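Local coordinates for flagellar motor switch protein FliG (Aquifex aeolicus, PDB 3HJL) that probably forms part of the rotor-mounted switch complex at the base of the flagellar basal body, where the direction of flagellar rotation is set, at residues E112-D117 and Q139-K144; I133-S138 and A165-V170; D117-A122 and I149-E154; K47-V52 and K86-P91; I233-F238 and I315-I320. One frame throughout, in Å; residues are numbered along the deposited sequence.

Contact 1. Residues E112-D117 and Q139-K144; sequences EIEKVD and QLSPKK
An N-capping serine ahead of helix 142-150 meets the C-terminal part of helix 93-114 and the loop after it, as E114 reaches across to S141. One carboxylate oxygen takes both bonds. E114 OE2 accepts from the backbone at S141 N over 3.1 Å through its syn lone pair, with an N-H...O angle of 158°, and also from S141 OG at 3.1 Å, which comes in on the anti side and 33° out of the carboxylate plane. The same hydroxyl takes a weak capping bond from K144 N. OE1 turns instead toward the methyl L140 CD2, which also touches I113 CG2 at 3.9 Å. K144 runs past E114 in the opposite direction, its CG 3.5 Å from E114 CD. K144 bends at CB-CG (chi2 -61°), which sets CD; the far end of the chain then puts NZ 2.7 Å from V116 O, meeting the carbonyl nearly head-on. S118 OG is a further partner of that ammonium, and I113 backs onto A179 and L182 of helix 172-193. The N-cap of one helix is thus tied to the chain leaving another, a helix-end junction within the all-helical armadillo-type fold of FliG.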
# COMPACT_ATOMS: atom_id res chain seq x y z
N GLU A 112 0.53 12.72 11.92
CA GLU A 112 1.71 12.60 11.05
C GLU A 112 1.83 13.78 10.10
O GLU A 112 2.95 14.20 9.78
CB GLU A 112 1.67 11.30 10.25
CG GLU A 112 1.82 10.04 11.09
CD GLU A 112 3.18 9.93 11.78
OE1 GLU A 112 4.23 10.14 11.11
OE2 GLU A 112 3.19 9.62 12.99
N ILE A 113 0.69 14.28 9.62
CA ILE A 113 0.61 15.49 8.79
C ILE A 113 1.08 16.73 9.58
O ILE A 113 1.73 17.62 9.04
CB ILE A 113 -0.87 15.74 8.29
CG1 ILE A 113 -1.25 14.78 7.17
CG2 ILE A 113 -1.05 17.16 7.80
CD1 ILE A 113 -0.50 15.05 5.84
N GLU A 114 0.71 16.76 10.86
CA GLU A 114 1.05 17.86 11.78
C GLU A 114 2.58 17.94 12.01
O GLU A 114 3.10 19.00 12.33
CB GLU A 114 0.34 17.66 13.13
CG GLU A 114 -0.42 18.88 13.66
CD GLU A 114 -1.77 19.06 13.00
OE1 GLU A 114 -1.96 18.54 11.88
OE2 GLU A 114 -2.64 19.76 13.57
N LYS A 115 3.27 16.81 11.91
CA LYS A 115 4.73 16.79 12.02
C LYS A 115 5.45 17.37 10.80
O LYS A 115 6.60 17.78 10.91
CB LYS A 115 5.22 15.36 12.23
CG LYS A 115 4.81 14.75 13.56
CD LYS A 115 5.22 13.29 13.62
CE LYS A 115 4.50 12.54 14.73
NZ LYS A 115 4.89 11.10 14.67
N VAL A 116 4.78 17.40 9.65
CA VAL A 116 5.41 17.82 8.41
C VAL A 116 5.52 19.34 8.35
O VAL A 116 4.63 20.04 8.77
CB VAL A 116 4.63 17.30 7.17
CG1 VAL A 116 5.36 17.67 5.88
CG2 VAL A 116 4.45 15.78 7.26
N ASP A 117 6.67 19.84 7.90
CA ASP A 117 6.92 21.27 7.76
C ASP A 117 5.80 21.91 6.90
O ASP A 117 5.52 21.46 5.80
CB ASP A 117 8.28 21.47 7.10
CG ASP A 117 8.74 22.91 7.14
OD1 ASP A 117 9.74 23.16 7.83
OD2 ASP A 117 8.12 23.78 6.49
N GLN A 139 -9.75 20.17 9.11
CA GLN A 139 -9.45 19.09 10.06
C GLN A 139 -8.14 19.23 10.83
O GLN A 139 -7.86 18.41 11.69
CB GLN A 139 -9.43 17.74 9.31
CG GLN A 139 -10.75 17.38 8.65
CD GLN A 139 -11.88 17.34 9.63
OE1 GLN A 139 -12.00 16.41 10.43
NE2 GLN A 139 -12.71 18.38 9.61
N LEU A 140 -7.35 20.26 10.53
CA LEU A 140 -6.07 20.48 11.20
C LEU A 140 -6.24 21.42 12.39
O LEU A 140 -7.28 22.04 12.54
CB LEU A 140 -5.03 21.07 10.24
CG LEU A 140 -4.66 20.24 9.01
CD1 LEU A 140 -3.66 21.04 8.16
CD2 LEU A 140 -4.10 18.89 9.39
N SER A 141 -5.20 21.52 13.22
CA SER A 141 -5.23 22.42 14.36
C SER A 141 -5.15 23.85 13.81
O SER A 141 -4.50 24.07 12.79
CB SER A 141 -4.07 22.13 15.33
OG SER A 141 -2.83 22.58 14.82
N PRO A 142 -5.84 24.82 14.45
CA PRO A 142 -5.83 26.23 14.00
C PRO A 142 -4.45 26.81 13.69
O PRO A 142 -4.31 27.61 12.76
CB PRO A 142 -6.44 26.98 15.17
CG PRO A 142 -7.31 25.99 15.86
CD PRO A 142 -6.76 24.62 15.59
N LYS A 143 -3.43 26.42 14.47
CA LYS A 143 -2.08 26.91 14.24
C LYS A 143 -1.42 26.26 13.03
O LYS A 143 -0.66 26.93 12.33
CB LYS A 143 -1.20 26.77 15.49
CG LYS A 143 0.22 27.42 15.35
CD LYS A 143 0.19 28.92 14.92
CE LYS A 143 1.58 29.46 14.58
NZ LYS A 143 1.52 30.70 13.75
N LYS A 144 -1.67 24.97 12.78
CA LYS A 144 -1.19 24.33 11.55
C LYS A 144 -1.81 24.94 10.31
O LYS A 144 -1.09 25.29 9.38
CB LYS A 144 -1.45 22.81 11.51
CG LYS A 144 -0.23 21.95 11.69
CD LYS A 144 0.83 22.15 10.60
CE LYS A 144 2.04 21.31 10.89
NZ LYS A 144 3.27 21.80 10.29

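Contact 2. Residues I133-S138 and A165-V170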
# COMPACT_ATOMS: atom_id res chain seq x y z
N ILE A 133 -8.34 22.11 -0.47
CA ILE A 133 -7.44 22.71 0.52
C ILE A 133 -8.24 23.06 1.79
O ILE A 133 -7.80 22.78 2.90
CB ILE A 133 -6.72 23.98 -0.01
CG1 ILE A 133 -5.97 23.71 -1.33
CG2 ILE A 133 -5.73 24.50 1.04
CD1 ILE A 133 -5.25 24.92 -1.90
N ALA A 134 -9.44 23.63 1.59
CA ALA A 134 -10.34 24.01 2.68
C ALA A 134 -10.78 22.80 3.49
O ALA A 134 -10.76 22.84 4.72
CB ALA A 134 -11.55 24.73 2.13
N LEU A 135 -11.21 21.75 2.80
CA LEU A 135 -11.61 20.49 3.45
C LEU A 135 -10.48 19.88 4.28
O LEU A 135 -10.73 19.34 5.36
CB LEU A 135 -12.12 19.47 2.41
CG LEU A 135 -13.54 19.70 1.87
CD1 LEU A 135 -13.74 19.04 0.49
CD2 LEU A 135 -14.55 19.18 2.88
N PHE A 136 -9.26 19.95 3.76
CA PHE A 136 -8.05 19.44 4.45
C PHE A 136 -7.70 20.30 5.68
O PHE A 136 -7.49 19.77 6.77
CB PHE A 136 -6.86 19.42 3.48
CG PHE A 136 -5.62 18.76 4.03
CD1 PHE A 136 -5.49 17.39 4.05
CD2 PHE A 136 -4.54 19.53 4.47
CE1 PHE A 136 -4.34 16.78 4.53
CE2 PHE A 136 -3.39 18.93 4.97
CZ PHE A 136 -3.29 17.55 4.99
N LEU A 137 -7.64 21.62 5.48
CA LEU A 137 -7.33 22.54 6.57
C LEU A 137 -8.40 22.57 7.66
O LEU A 137 -8.06 22.77 8.82
CB LEU A 137 -7.07 23.97 6.06
CG LEU A 137 -5.79 24.23 5.23
CD1 LEU A 137 -5.60 25.72 5.03
CD2 LEU A 137 -4.56 23.64 5.87
N SER A 138 -9.66 22.32 7.31
CA SER A 138 -10.76 22.26 8.30
C SER A 138 -10.51 21.23 9.42
O SER A 138 -11.00 21.40 10.52
CB SER A 138 -12.11 21.93 7.64
OG SER A 138 -12.24 20.53 7.39
N ALA A 165 -15.10 28.76 5.73
CA ALA A 165 -16.24 29.46 6.34
C ALA A 165 -17.60 28.90 5.93
O ALA A 165 -18.53 28.85 6.74
CB ALA A 165 -16.17 30.97 6.01
N THR A 166 -17.72 28.51 4.66
CA THR A 166 -18.98 28.01 4.11
C THR A 166 -19.23 26.52 4.40
O THR A 166 -20.33 26.03 4.13
CB THR A 166 -19.05 28.26 2.59
OG1 THR A 166 -17.96 27.59 1.94
CG2 THR A 166 -18.96 29.74 2.29
N LEU A 167 -18.23 25.80 4.93
CA LEU A 167 -18.39 24.36 5.23
C LEU A 167 -19.44 24.13 6.30
O LEU A 167 -19.47 24.84 7.30
CB LEU A 167 -17.07 23.71 5.70
CG LEU A 167 -15.93 23.53 4.68
CD1 LEU A 167 -14.71 22.90 5.32
CD2 LEU A 167 -16.38 22.71 3.48
N GLU A 168 -20.34 23.20 6.02
CA GLU A 168 -21.32 22.72 7.00
C GLU A 168 -21.06 21.25 7.36
O GLU A 168 -21.50 20.80 8.41
CB GLU A 168 -22.73 22.86 6.45
CG GLU A 168 -23.17 24.30 6.22
CD GLU A 168 -24.42 24.40 5.38
OE1 GLU A 168 -25.30 23.52 5.52
OE2 GLU A 168 -24.51 25.34 4.57
N ASN A 169 -20.37 20.53 6.47
CA ASN A 169 -20.04 19.12 6.63
C ASN A 169 -18.64 18.83 6.06
O ASN A 169 -18.15 19.56 5.19
CB ASN A 169 -21.03 18.25 5.82
CG ASN A 169 -22.37 18.11 6.49
OD1 ASN A 169 -22.51 17.40 7.48
ND2 ASN A 169 -23.39 18.69 5.89
N VAL A 170 -18.05 17.73 6.52
CA VAL A 170 -16.80 17.22 6.00
C VAL A 170 -16.79 15.70 6.13
O VAL A 170 -17.04 15.19 7.21
CB VAL A 170 -15.55 17.79 6.76
CG1 VAL A 170 -15.70 17.59 8.26
CG2 VAL A 170 -14.28 17.12 6.28
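L135 and V170 mark the closest approach of the two backbones, their CA atoms 6.6 Å apart, where the last turns of helix 130-137 face the chain as it leaves helix 154-166 and extends toward helix 172-193. The side chains that meet here are mostly apolar. L135 CD2 sits between two partners, 4.0 Å from L167 CD2 and equally 4.0 Å from V170 CG2. The leucines cross at a slant, whereas L135 and V170 slide past each other in opposite directions. V170 offers CG2 to the helix because that methyl lies anti to its backbone N, CG1 taking the place between N and the carbonyl carbon (chi1 53°).

The other branch of L167 turns to S138: CD1 packs on S138 CB at 3.6 Å and comes within 4.0 Å of A134 O. S138 therefore presents its CB to the leucine, while its hydroxyl is turned back on the preceding turn and bonds to L135 O at 2.8 Å, the donor standing 40° out of the carbonyl plane. A134 also touches R163, the arginine of the EHPQR motif, and I164 of helix 154-166, so this loop packing borders that motif. L135 in turn leans on Y174 of helix 172-193.

What joins the two segments is dispersion between aliphatic groups, with no polar bond between them. The one hydroxyl at the interface is occupied by a carbonyl of the preceding turn, so the contact depends on shape rather than on directional bonding.

Contact 3. Residues D117-A122 and I149-E154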
# COMPACT_ATOMS: atom_id res chain seq x y z
N ASP A 117 6.67 19.84 7.90
CA ASP A 117 6.92 21.27 7.76
C ASP A 117 5.80 21.91 6.90
O ASP A 117 5.52 21.46 5.80
CB ASP A 117 8.28 21.47 7.10
CG ASP A 117 8.74 22.91 7.14
OD1 ASP A 117 9.74 23.16 7.83
OD2 ASP A 117 8.12 23.78 6.49
N SER A 118 5.18 22.96 7.43
CA SER A 118 4.06 23.66 6.75
C SER A 118 4.39 24.24 5.38
O SER A 118 3.48 24.46 4.57
CB SER A 118 3.50 24.75 7.66
OG SER A 118 2.90 24.17 8.82
N ARG A 119 5.67 24.53 5.12
CA ARG A 119 6.12 24.95 3.78
C ARG A 119 5.97 23.82 2.78
O ARG A 119 5.58 24.04 1.63
CB ARG A 119 7.58 25.42 3.82
CG ARG A 119 7.81 26.69 4.62
CD ARG A 119 9.30 26.99 4.80
NE ARG A 119 9.92 26.22 5.88
CZ ARG A 119 11.20 26.32 6.24
NH1 ARG A 119 12.02 27.19 5.65
NH2 ARG A 119 11.65 25.57 7.25
N ILE A 120 6.27 22.60 3.22
CA ILE A 120 6.12 21.40 2.39
C ILE A 120 4.64 21.09 2.13
O ILE A 120 4.27 20.79 1.00
CB ILE A 120 6.84 20.17 3.04
CG1 ILE A 120 8.37 20.41 3.10
CG2 ILE A 120 6.51 18.88 2.26
CD1 ILE A 120 9.14 19.38 3.88
N LEU A 121 3.81 21.20 3.17
CA LEU A 121 2.37 20.99 3.03
C LEU A 121 1.74 22.06 2.12
O LEU A 121 0.94 21.73 1.25
CB LEU A 121 1.68 20.97 4.41
CG LEU A 121 2.11 19.85 5.39
CD1 LEU A 121 1.47 20.00 6.75
CD2 LEU A 121 1.79 18.49 4.85
N ALA A 122 2.10 23.33 2.32
CA ALA A 122 1.63 24.44 1.46
C ALA A 122 2.01 24.20 -0.00
O ALA A 122 1.17 24.34 -0.90
CB ALA A 122 2.20 25.77 1.94
N ILE A 149 -1.61 28.38 5.55
CA ILE A 149 -2.22 29.54 4.88
C ILE A 149 -1.20 30.64 4.61
O ILE A 149 -1.13 31.14 3.50
CB ILE A 149 -3.43 30.11 5.68
CG1 ILE A 149 -4.67 29.22 5.51
CG2 ILE A 149 -3.77 31.53 5.22
CD1 ILE A 149 -5.35 29.34 4.14
N GLN A 150 -0.35 30.93 5.60
CA GLN A 150 0.70 31.96 5.44
C GLN A 150 1.71 31.66 4.32
O GLN A 150 2.22 32.59 3.69
CB GLN A 150 1.42 32.19 6.76
CG GLN A 150 0.58 32.99 7.76
CD GLN A 150 1.26 33.16 9.11
OE1 GLN A 150 2.20 32.43 9.44
NE2 GLN A 150 0.78 34.12 9.89
N ASN A 151 1.96 30.38 4.05
CA ASN A 151 2.85 29.94 2.95
C ASN A 151 2.15 29.73 1.58
O ASN A 151 2.78 29.26 0.64
CB ASN A 151 3.58 28.66 3.37
CG ASN A 151 4.63 28.92 4.42
OD1 ASN A 151 5.70 29.45 4.11
ND2 ASN A 151 4.37 28.51 5.66
N LEU A 152 0.85 30.01 1.49
CA LEU A 152 0.12 29.94 0.22
C LEU A 152 0.16 31.33 -0.44
O LEU A 152 0.53 32.30 0.22
CB LEU A 152 -1.34 29.49 0.42
CG LEU A 152 -1.64 28.03 0.80
CD1 LEU A 152 -3.12 27.85 1.09
CD2 LEU A 152 -1.20 27.05 -0.29
N PRO A 153 -0.16 31.41 -1.76
CA PRO A 153 -0.32 32.73 -2.40
C PRO A 153 -1.51 33.51 -1.83
O PRO A 153 -2.45 32.90 -1.33
CB PRO A 153 -0.59 32.38 -3.87
CG PRO A 153 -0.11 30.98 -4.05
CD PRO A 153 -0.29 30.31 -2.73
N GLU A 154 -1.49 34.83 -2.01
CA GLU A 154 -2.45 35.76 -1.36
C GLU A 154 -3.93 35.54 -1.72
O GLU A 154 -4.79 35.55 -0.84
CB GLU A 154 -2.08 37.22 -1.67
CG GLU A 154 -0.70 37.68 -1.14
CD GLU A 154 -0.60 37.69 0.38
OE1 GLU A 154 -1.60 38.03 1.05
OE2 GLU A 154 0.50 37.38 0.89
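N151, in the turn that follows helix 142-150, packs against A122 and R119 on helix 118-125, joining two helices of the FliG middle domain. The apolar contacts centre on A122. Its CB meets N151 CB at 3.5 Å, where the backbones come nearest, with 5.8 Å between the CA atoms of A122 and N151. L152 adds a methyl, CD2, at 4.3 Å from A122 CB; the same L152 CD2 also approaches the carbonyl oxygen A122 O, at 3.7 Å.

The polar side chains touch without bonding across the contact. N151 lays its amide beside the aliphatic start of R119, and the amide nitrogen is instead bonded to E147 O in the helix just before it. S118 likewise turns its hydroxyl to K144 and E147 of helix 142-150.

Ionic and capping bonds lie within 117-122. D117 is the N-cap of helix 118-125: its OD2 accepts from R119 N at 2.9 Å through the anti lone pair. The R119 guanidinium folds back, its chain bent at CG-CD (chi3 -81°), and grips the carboxylate side-on, NE to D117 OD2 and NH2 to D117 OD1, each at 3.1 Å. With the guanidinium drawn toward D117, the R119 atom left facing the turn is CG, 3.5 Å from N151 OD1.

Contact 4. Residues K47-V52 and K86-P91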
# COMPACT_ATOMS: atom_id res chain seq x y z
N LYS A 47 -37.02 2.51 24.54
CA LYS A 47 -35.81 2.90 25.28
C LYS A 47 -35.01 1.70 25.79
O LYS A 47 -33.78 1.75 25.83
CB LYS A 47 -36.19 3.80 26.48
CG LYS A 47 -34.99 4.44 27.18
CD LYS A 47 -35.40 5.32 28.34
CE LYS A 47 -34.16 5.92 29.04
NZ LYS A 47 -34.50 6.66 30.29
N ASP A 48 -35.70 0.63 26.18
CA ASP A 48 -35.05 -0.56 26.74
C ASP A 48 -34.73 -1.64 25.68
O ASP A 48 -34.40 -2.78 26.03
CB ASP A 48 -35.96 -1.13 27.85
CG ASP A 48 -35.21 -2.04 28.81
OD1 ASP A 48 -34.17 -1.62 29.36
OD2 ASP A 48 -35.70 -3.16 29.05
N LEU A 49 -34.80 -1.30 24.39
CA LEU A 49 -34.48 -2.26 23.32
C LEU A 49 -33.01 -2.70 23.36
O LEU A 49 -32.12 -1.90 23.65
CB LEU A 49 -34.75 -1.66 21.93
CG LEU A 49 -36.19 -1.53 21.43
CD1 LEU A 49 -36.20 -0.68 20.14
CD2 LEU A 49 -36.82 -2.89 21.16
N GLU A 50 -32.79 -3.99 23.07
CA GLU A 50 -31.44 -4.53 22.92
C GLU A 50 -30.83 -3.98 21.63
O GLU A 50 -31.55 -3.66 20.69
CB GLU A 50 -31.46 -6.06 22.87
CG GLU A 50 -31.52 -6.74 24.23
CD GLU A 50 -31.58 -8.25 24.12
OE1 GLU A 50 -30.57 -8.93 24.41
OE2 GLU A 50 -32.63 -8.77 23.67
N SER A 51 -29.50 -3.87 21.61
CA SER A 51 -28.80 -3.40 20.43
C SER A 51 -28.78 -4.51 19.37
O SER A 51 -28.73 -5.69 19.72
CB SER A 51 -27.37 -2.98 20.78
OG SER A 51 -26.67 -4.06 21.36
N VAL A 52 -28.83 -4.12 18.10
CA VAL A 52 -28.86 -5.06 16.98
C VAL A 52 -27.95 -4.59 15.85
O VAL A 52 -28.00 -3.41 15.50
CB VAL A 52 -30.29 -5.18 16.41
CG1 VAL A 52 -30.31 -6.17 15.25
CG2 VAL A 52 -31.27 -5.60 17.51
N LYS A 86 -33.86 2.53 12.25
CA LYS A 86 -32.42 2.56 12.57
C LYS A 86 -32.04 3.57 13.67
O LYS A 86 -31.00 3.40 14.30
CB LYS A 86 -31.56 2.79 11.32
CG LYS A 86 -31.46 1.56 10.42
CD LYS A 86 -30.48 1.76 9.28
CE LYS A 86 -30.15 0.44 8.61
NZ LYS A 86 -29.27 0.61 7.41
N LYS A 87 -32.87 4.59 13.89
CA LYS A 87 -32.65 5.55 14.99
C LYS A 87 -33.16 4.98 16.33
O LYS A 87 -32.57 5.23 17.38
CB LYS A 87 -33.34 6.90 14.73
CG LYS A 87 -33.05 7.58 13.37
CD LYS A 87 -31.59 7.46 12.89
CE LYS A 87 -30.60 8.17 13.83
NZ LYS A 87 -29.21 8.18 13.26
N VAL A 88 -34.26 4.23 16.27
CA VAL A 88 -34.88 3.66 17.45
C VAL A 88 -34.04 2.53 18.05
O VAL A 88 -33.69 2.57 19.23
CB VAL A 88 -36.30 3.10 17.11
CG1 VAL A 88 -36.94 2.44 18.33
CG2 VAL A 88 -37.19 4.20 16.56
N ILE A 89 -33.70 1.55 17.21
CA ILE A 89 -32.94 0.37 17.64
C ILE A 89 -31.46 0.76 17.77
O ILE A 89 -30.84 1.10 16.77
CB ILE A 89 -33.08 -0.80 16.61
CG1 ILE A 89 -34.56 -1.12 16.33
CG2 ILE A 89 -32.35 -2.05 17.13
CD1 ILE A 89 -34.77 -2.24 15.31
N PRO A 90 -30.89 0.73 19.01
CA PRO A 90 -29.51 1.23 19.19
C PRO A 90 -28.42 0.35 18.56
O PRO A 90 -28.67 -0.82 18.26
CB PRO A 90 -29.36 1.25 20.72
CG PRO A 90 -30.30 0.22 21.21
CD PRO A 90 -31.46 0.22 20.27
N PRO A 91 -27.21 0.92 18.35
CA PRO A 91 -26.12 0.16 17.76
C PRO A 91 -25.38 -0.68 18.80
O PRO A 91 -25.48 -0.42 19.99
CB PRO A 91 -25.21 1.25 17.20
CG PRO A 91 -25.39 2.39 18.13
CD PRO A 91 -26.80 2.31 18.64
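V52 and L49 make the first shell against V88, I89 and P90. The methyl V52 CG2 rests on I89 CG2 at 3.7 Å, and L49 CD1 lies 3.7 Å from V88 CG1 and 4.2 Å from I89 CG1, the chains meeting at an angle. I89 can serve both neighbours because its branches part: CG2, anti to the backbone N, goes to V52, while CG1 goes to L49. The ring of P90 fits against the backbone of the loop, its CG 3.7 Å from L49 O.

The two main chains also draw close, with 4.8 Å between the CA atoms of S51 and P90. A weak hydrogen bond of 3.3 Å runs from V52 N to P90 O, at an N-H...O angle of 159°. The same carbonyl receives a CA-H...O contact from S51, and S51 CB packs on P91 O.

Further out, V17 of helix 7-21 touches both L49 and V88, and I57 of helix 54-70 touches V52 and I89. The loop linking helices 36-47 and 54-70 is thereby packed across the chain leaving helix 78-88, the two running 47° apart, a packing of two interhelical segments in the all-helical FliG N-terminal domain.

Contact 5. Residues I233-F238 and I315-I320; sequences IREKMF and IIRKMI
F238 and I316 form the tight part of this contact, where the chain leaving helix 227-237 meets helix 302-320. The methyl I316 CG2 stands over one face of the phenyl ring, 3.4 Å from F238 CE2, in a CH-pi type of approach. I320 adds CD1 at 3.7 Å from F238 CD1, coming in obliquely. F238 has its CG anti to the backbone N (chi1 -165°), directing the side chain toward helix 302-320.

On the looser, more exposed side R317 reaches over to the last turn of helix 227-237. Its guanidinium has R234 CB against one face, 3.9 Å from NH1, while E235 CG lies at its edge, 3.7 Å from NH2. These are contacts with aliphatic carbons: the carboxylate oxygen E235 OE2 remains 5.1 Å from R317 NH2, and R234 directs its own guanidinium to E216 and E230. A long, weak ion pair with E231 may partly offset the charge of R317.

I316 also packs on I254 of helix 248-255 and on I243 in a loop, while R234 leans on L219 of helix 212-225, so helix 248-255 and helix 212-225 both border the contact in the FliG C-terminal domain.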
# COMPACT_ATOMS: atom_id res chain seq x y z
N ILE A 233 22.52 -10.60 -3.27
CA ILE A 233 23.82 -10.14 -2.77
C ILE A 233 24.96 -10.93 -3.42
O ILE A 233 25.92 -10.32 -3.91
CB ILE A 233 23.94 -10.24 -1.22
CG1 ILE A 233 22.98 -9.27 -0.53
CG2 ILE A 233 25.36 -9.92 -0.77
CD1 ILE A 233 22.80 -9.55 0.95
N ARG A 234 24.84 -12.26 -3.46
CA ARG A 234 25.89 -13.13 -4.03
C ARG A 234 26.12 -12.87 -5.52
O ARG A 234 27.25 -13.00 -5.99
CB ARG A 234 25.57 -14.62 -3.84
CG ARG A 234 25.38 -15.07 -2.39
CD ARG A 234 25.42 -16.60 -2.26
NE ARG A 234 26.62 -17.05 -1.56
CZ ARG A 234 26.70 -17.30 -0.24
NH1 ARG A 234 25.64 -17.21 0.57
NH2 ARG A 234 27.87 -17.68 0.27
N GLU A 235 25.05 -12.56 -6.26
CA GLU A 235 25.15 -12.14 -7.67
C GLU A 235 26.08 -10.93 -7.84
O GLU A 235 26.87 -10.87 -8.79
CB GLU A 235 23.76 -11.81 -8.23
CG GLU A 235 22.90 -13.05 -8.49
CD GLU A 235 21.47 -12.71 -8.93
OE1 GLU A 235 21.09 -11.51 -8.91
OE2 GLU A 235 20.73 -13.65 -9.29
N LYS A 236 26.01 -9.99 -6.91
CA LYS A 236 26.87 -8.81 -6.92
C LYS A 236 28.30 -9.07 -6.40
O LYS A 236 29.20 -8.27 -6.69
CB LYS A 236 26.23 -7.68 -6.12
CG LYS A 236 24.86 -7.23 -6.63
CD LYS A 236 24.94 -6.62 -8.00
CE LYS A 236 23.64 -5.96 -8.38
NZ LYS A 236 23.74 -5.39 -9.74
N MET A 237 28.49 -10.14 -5.62
CA MET A 237 29.82 -10.51 -5.09
C MET A 237 30.78 -11.02 -6.17
O MET A 237 32.00 -10.86 -6.04
CB MET A 237 29.70 -11.54 -3.95
CG MET A 237 29.17 -10.95 -2.63
SD MET A 237 28.74 -12.20 -1.39
CE MET A 237 30.29 -13.06 -1.17
N PHE A 238 30.25 -11.71 -7.18
CA PHE A 238 31.03 -12.02 -8.38
C PHE A 238 30.22 -11.69 -9.63
O PHE A 238 29.16 -12.33 -9.92
CB PHE A 238 31.50 -13.48 -8.44
CG PHE A 238 32.60 -13.71 -9.46
CD1 PHE A 238 33.93 -13.59 -9.10
CD2 PHE A 238 32.29 -13.92 -10.80
CE1 PHE A 238 34.94 -13.73 -10.03
CE2 PHE A 238 33.29 -14.06 -11.74
CZ PHE A 238 34.62 -13.97 -11.36
N ILE A 315 29.02 -20.85 -13.57
CA ILE A 315 30.12 -21.79 -13.72
C ILE A 315 31.34 -21.33 -12.92
O ILE A 315 31.96 -22.13 -12.22
CB ILE A 315 30.49 -22.00 -15.22
CG1 ILE A 315 29.39 -22.79 -15.93
CG2 ILE A 315 31.84 -22.71 -15.38
CD1 ILE A 315 29.47 -22.74 -17.41
N ILE A 316 31.65 -20.04 -13.00
CA ILE A 316 32.78 -19.46 -12.28
C ILE A 316 32.64 -19.59 -10.74
O ILE A 316 33.63 -19.83 -10.05
CB ILE A 316 33.08 -18.00 -12.71
CG1 ILE A 316 33.71 -18.00 -14.11
CG2 ILE A 316 34.05 -17.33 -11.76
CD1 ILE A 316 33.81 -16.63 -14.74
N ARG A 317 31.41 -19.47 -10.23
CA ARG A 317 31.14 -19.62 -8.78
C ARG A 317 31.57 -20.98 -8.23
O ARG A 317 32.07 -21.07 -7.12
CB ARG A 317 29.66 -19.47 -8.48
CG ARG A 317 29.09 -18.06 -8.51
CD ARG A 317 27.94 -18.02 -7.52
NE ARG A 317 26.90 -17.07 -7.87
CZ ARG A 317 25.73 -16.99 -7.23
NH1 ARG A 317 25.46 -17.78 -6.17
NH2 ARG A 317 24.83 -16.11 -7.63
N LYS A 318 31.25 -22.04 -8.97
CA LYS A 318 31.68 -23.40 -8.62
C LYS A 318 33.21 -23.54 -8.54
O LYS A 318 33.72 -24.30 -7.72
CB LYS A 318 31.13 -24.41 -9.63
CG LYS A 318 29.64 -24.70 -9.48
CD LYS A 318 29.11 -25.49 -10.68
CE LYS A 318 27.96 -26.43 -10.30
NZ LYS A 318 28.45 -27.67 -9.63
N MET A 319 33.94 -22.77 -9.36
CA MET A 319 35.42 -22.75 -9.32
C MET A 319 35.86 -22.12 -7.99
O MET A 319 36.81 -22.59 -7.37
CB MET A 319 36.04 -21.91 -10.47
CG MET A 319 35.38 -21.99 -11.84
SD MET A 319 35.38 -23.58 -12.65
CE MET A 319 37.06 -23.62 -13.25
N ILE A 320 35.17 -21.06 -7.58
CA ILE A 320 35.42 -20.40 -6.29
C ILE A 320 35.04 -21.33 -5.11
O ILE A 320 35.71 -21.32 -4.08
CB ILE A 320 34.68 -19.03 -6.19
CG1 ILE A 320 35.14 -18.07 -7.30
CG2 ILE A 320 34.92 -18.38 -4.83
CD1 ILE A 320 34.50 -16.70 -7.24

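How the contacts relate
Contacts 1, 2 and 3 form one cluster, with centres 11 to 17 Å apart and segments that interleave along the chain. Contacts 1 and 3 share D117 and both use helix 142-150; a probable hydrogen bond of 2.8 Å from K144 NZ to S118 OG joins them. I113 CG2 meets F136 CZ at 3.6 Å between contacts 1 and 2, and L137 CD1 meets I149 CG1 at 3.7 Å between contacts 2 and 3. Of the three, contact 2 borders the EHPQR motif, A134 lying about 4 Å from R163, side chain to side chain. Contacts 4 and 5 stand apart, their centres about 70 Å from each other, in the N- and C-terminal domains of this elongated chain.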